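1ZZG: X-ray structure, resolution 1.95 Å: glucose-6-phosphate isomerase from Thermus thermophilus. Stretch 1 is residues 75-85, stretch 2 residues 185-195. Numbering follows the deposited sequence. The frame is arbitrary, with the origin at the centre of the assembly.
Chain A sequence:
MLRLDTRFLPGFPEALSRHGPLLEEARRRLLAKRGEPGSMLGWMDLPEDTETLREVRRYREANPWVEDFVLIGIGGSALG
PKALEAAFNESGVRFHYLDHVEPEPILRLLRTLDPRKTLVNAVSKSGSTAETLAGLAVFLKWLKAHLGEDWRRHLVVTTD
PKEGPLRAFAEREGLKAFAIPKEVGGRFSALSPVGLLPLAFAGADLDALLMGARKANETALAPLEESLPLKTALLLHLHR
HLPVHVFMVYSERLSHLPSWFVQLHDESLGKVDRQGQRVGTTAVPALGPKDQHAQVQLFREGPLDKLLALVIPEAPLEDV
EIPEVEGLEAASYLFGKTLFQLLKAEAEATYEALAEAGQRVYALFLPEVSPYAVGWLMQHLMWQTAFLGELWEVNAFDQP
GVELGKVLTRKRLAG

Stretch 1, residues 75-85: GGSALGPKALE
Stretch 2, residues 185-195: GGRFSALSPVG

Residues 75-85 and 185-195, at least 106 positions apart wherever they touch, bury 353 Å² between them without a single direct hydrogen bond; the contact rests on close packing and one bridging water. Gly76, Val194 and Leu84 cover the most surface. The first stretch opens as a loop, with Gly75 at phi/psi 61/-120, a region that favours glycine, and Gly76 at -62/-21. Ala78 (-131/-42) is the N-cap residue of a helix that runs from Leu79 past Glu85, and Gly75 O accepts from both Ala78 N (3.0 Å) and Leu79 N (2.9 Å). The second stretch has a short 3-10 segment at Gly186 and Arg187, then a type I turn from Ser189 to Ser192, and enters a helix at Pro193. The register is not a simple run: the CA atoms of Gly76 and Arg187 lie 4.2 Å apart, those of Ser77 and Val194 6.2 Å, those of Gly80 and Ala190 4.7 Å, and those of Pro81 and Gly195 4.7 Å, so the second stretch folds back through its turn between Ser189 and Ser192.

At the first of these crossings backbone meets backbone. An ideal CB on Gly76 would lie 2.4 Å from Gly186 C and 2.8 Å from Arg187 N, so only glycine fits this approach. Gly76 CA makes a CA-H...O contact with Gly186 O (3.4 Å, 122° at the hydrogen). Gly186 O is already engaged within its own stretch, accepting from Ser189 OG at 2.8 Å and from Ser189 N at 3.1 Å. Ser189, with chi1 at 78° (p), also receives a hydrogen bond at its OG from a water 3.1 Å away; the same water is hydrogen-bonded to Ser77 OG at 3.0 Å, with Ser77 in the m rotamer, and so links the two stretches.

Val194 points toward the first stretch in the t rotamer (chi1 169°). Its CG1 lies 3.8 Å from Gly76 O, 4.1 Å from Ser77 CA and 3.6 Å from Pro81 CG, the last an apolar contact between side chains. The Pro81 ring, C-gamma exo, also brings CG to 3.2 Å from Val194 O. Proline suits the first turn of a helix, where its missing amide hydrogen costs no helical bond. Val194 is held in place by the cap of its own helix: Val194 N donates to Ser192 OG (3.2 Å, 159°), while Ser192 OG, in the p rotamer, donates to Ser189 O at 2.8 Å.

Beside this cluster, Gly80 CA sits 4.1 Å from Ala190 CB. A CB on Gly80 would fall 2.9 Å from that methyl, so glycine and alanine together permit the close packing. Leu84, m at chi1 (-67°) and t at chi2 (169°), points toward the second stretch and sets CD1 4.0 Å from Ala190 O and 4.4 Å from Gly195 CA. Gly195, at -100/-32, leaves room for this leucine: a CB there would come within 3.2 Å of Leu84 CD1 and 2.1 Å of Ala190 O.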

# COMPACT_ATOMS: atom_id res chain seq x y z
N GLY A 75 4.29 -12.85 0.68
CA GLY A 75 4.73 -12.69 -0.69
C GLY A 75 3.76 -13.31 -1.69
O GLY A 75 2.59 -12.95 -1.75
N GLY A 76 4.26 -14.26 -2.48
CA GLY A 76 3.43 -14.91 -3.47
C GLY A 76 2.25 -15.66 -2.89
O GLY A 76 1.27 -15.91 -3.58
N SER A 77 2.33 -16.02 -1.61
CA SER A 77 1.26 -16.76 -0.97
C SER A 77 0.24 -15.85 -0.28
O SER A 77 -0.70 -16.33 0.36
CB SER A 77 1.84 -17.74 0.05
OG SER A 77 2.67 -18.69 -0.59
N ALA A 78 0.43 -14.53 -0.40
CA ALA A 78 -0.48 -13.59 0.23
C ALA A 78 -1.00 -12.47 -0.67
O ALA A 78 -2.18 -12.12 -0.61
CB ALA A 78 0.20 -12.97 1.46
N LEU A 79 -0.12 -11.91 -1.50
CA LEU A 79 -0.52 -10.80 -2.36
C LEU A 79 -1.65 -11.11 -3.34
O LEU A 79 -2.59 -10.32 -3.47
CB LEU A 79 0.70 -10.23 -3.10
CG LEU A 79 1.77 -9.61 -2.18
CD1 LEU A 79 2.94 -9.10 -3.01
CD2 LEU A 79 1.18 -8.46 -1.36
N GLY A 80 -1.56 -12.25 -4.03
CA GLY A 80 -2.60 -12.64 -4.97
C GLY A 80 -3.91 -12.77 -4.21
O GLY A 80 -4.93 -12.21 -4.61
N PRO A 81 -3.92 -13.54 -3.10
CA PRO A 81 -5.16 -13.69 -2.33
C PRO A 81 -5.73 -12.33 -1.87
O PRO A 81 -6.93 -12.07 -2.04
CB PRO A 81 -4.72 -14.58 -1.16
CG PRO A 81 -3.73 -15.48 -1.80
CD PRO A 81 -2.90 -14.51 -2.66
N LYS A 82 -4.89 -11.46 -1.31
CA LYS A 82 -5.36 -10.14 -0.86
C LYS A 82 -6.00 -9.35 -2.00
O LYS A 82 -7.08 -8.79 -1.83
CB LYS A 82 -4.21 -9.28 -0.29
CG LYS A 82 -3.85 -9.56 1.16
CD LYS A 82 -2.98 -8.43 1.73
CE LYS A 82 -2.68 -8.65 3.21
NZ LYS A 82 -1.93 -7.51 3.81
N ALA A 83 -5.33 -9.29 -3.14
CA ALA A 83 -5.85 -8.56 -4.28
C ALA A 83 -7.22 -9.06 -4.73
O ALA A 83 -8.12 -8.26 -5.00
CB ALA A 83 -4.86 -8.64 -5.44
N LEU A 84 -7.38 -10.38 -4.79
CA LEU A 84 -8.63 -11.00 -5.22
C LEU A 84 -9.77 -10.93 -4.20
O LEU A 84 -10.91 -10.57 -4.53
CB LEU A 84 -8.37 -12.45 -5.63
CG LEU A 84 -7.51 -12.65 -6.89
CD1 LEU A 84 -7.09 -14.11 -7.03
CD2 LEU A 84 -8.28 -12.19 -8.13
N GLU A 85 -9.47 -11.29 -2.95
CA GLU A 85 -10.48 -11.28 -1.90
C GLU A 85 -11.02 -9.88 -1.61
O GLU A 85 -12.21 -9.71 -1.36
CB GLU A 85 -9.90 -11.88 -0.62
CG GLU A 85 -10.91 -12.03 0.54
CD GLU A 85 -10.92 -10.84 1.47
OE1 GLU A 85 -9.82 -10.40 1.88
OE2 GLU A 85 -12.03 -10.34 1.80
N GLY A 185 5.56 -20.80 -9.93
CA GLY A 185 6.28 -20.05 -8.92
C GLY A 185 5.35 -19.24 -8.02
O GLY A 185 4.23 -18.93 -8.40
N GLY A 186 5.83 -18.91 -6.83
CA GLY A 186 5.02 -18.15 -5.89
C GLY A 186 4.33 -16.90 -6.43
O GLY A 186 3.11 -16.77 -6.31
N ARG A 187 5.09 -15.98 -7.02
CA ARG A 187 4.47 -14.75 -7.52
C ARG A 187 3.57 -14.96 -8.73
O ARG A 187 2.88 -14.03 -9.14
CB ARG A 187 5.53 -13.68 -7.82
CG ARG A 187 6.63 -14.12 -8.76
CD ARG A 187 7.69 -13.03 -8.92
NE ARG A 187 8.78 -13.52 -9.74
CZ ARG A 187 9.82 -14.21 -9.28
NH1 ARG A 187 9.93 -14.49 -7.99
NH2 ARG A 187 10.73 -14.66 -10.13
N PHE A 188 3.58 -16.17 -9.28
CA PHE A 188 2.74 -16.50 -10.44
C PHE A 188 1.65 -17.49 -10.02
O PHE A 188 1.01 -18.11 -10.87
CB PHE A 188 3.59 -17.16 -11.53
CG PHE A 188 4.50 -16.22 -12.27
CD1 PHE A 188 4.08 -15.59 -13.43
CD2 PHE A 188 5.78 -15.96 -11.80
CE1 PHE A 188 4.92 -14.72 -14.12
CE2 PHE A 188 6.63 -15.09 -12.48
CZ PHE A 188 6.20 -14.48 -13.65
N SER A 189 1.42 -17.62 -8.71
CA SER A 189 0.46 -18.59 -8.20
C SER A 189 -0.95 -18.13 -7.87
O SER A 189 -1.72 -18.91 -7.32
CB SER A 189 1.04 -19.25 -6.94
OG SER A 189 0.91 -18.38 -5.82
N ALA A 190 -1.30 -16.89 -8.18
CA ALA A 190 -2.63 -16.38 -7.84
C ALA A 190 -3.83 -17.22 -8.30
O ALA A 190 -4.82 -17.30 -7.58
CB ALA A 190 -2.79 -14.95 -8.33
N LEU A 191 -3.74 -17.83 -9.47
CA LEU A 191 -4.86 -18.60 -9.97
C LEU A 191 -4.81 -20.09 -9.63
O LEU A 191 -5.55 -20.89 -10.20
CB LEU A 191 -5.03 -18.37 -11.48
CG LEU A 191 -5.12 -16.88 -11.86
CD1 LEU A 191 -5.47 -16.72 -13.33
CD2 LEU A 191 -6.18 -16.20 -11.00
N SER A 192 -3.92 -20.46 -8.72
CA SER A 192 -3.83 -21.84 -8.26
C SER A 192 -4.68 -21.82 -6.97
O SER A 192 -5.32 -20.80 -6.68
CB SER A 192 -2.38 -22.22 -7.93
OG SER A 192 -1.94 -21.64 -6.72
N PRO A 193 -4.72 -22.92 -6.21
CA PRO A 193 -5.53 -22.87 -4.99
C PRO A 193 -5.12 -21.73 -4.04
O PRO A 193 -5.90 -21.34 -3.17
CB PRO A 193 -5.31 -24.26 -4.38
CG PRO A 193 -5.18 -25.13 -5.61
CD PRO A 193 -4.26 -24.30 -6.49
N VAL A 194 -3.90 -21.21 -4.22
CA VAL A 194 -3.40 -20.10 -3.40
C VAL A 194 -4.47 -19.01 -3.36
O VAL A 194 -4.79 -18.48 -2.30
CB VAL A 194 -2.10 -19.49 -3.98
CG1 VAL A 194 -1.77 -18.18 -3.27
CG2 VAL A 194 -0.95 -20.47 -3.84
N GLY A 195 -5.02 -18.69 -4.52
CA GLY A 195 -6.06 -17.67 -4.59
C GLY A 195 -7.46 -18.26 -4.66
O GLY A 195 -8.41 -17.67 -4.15
O HOH W 1 2.70 -19.23 -3.49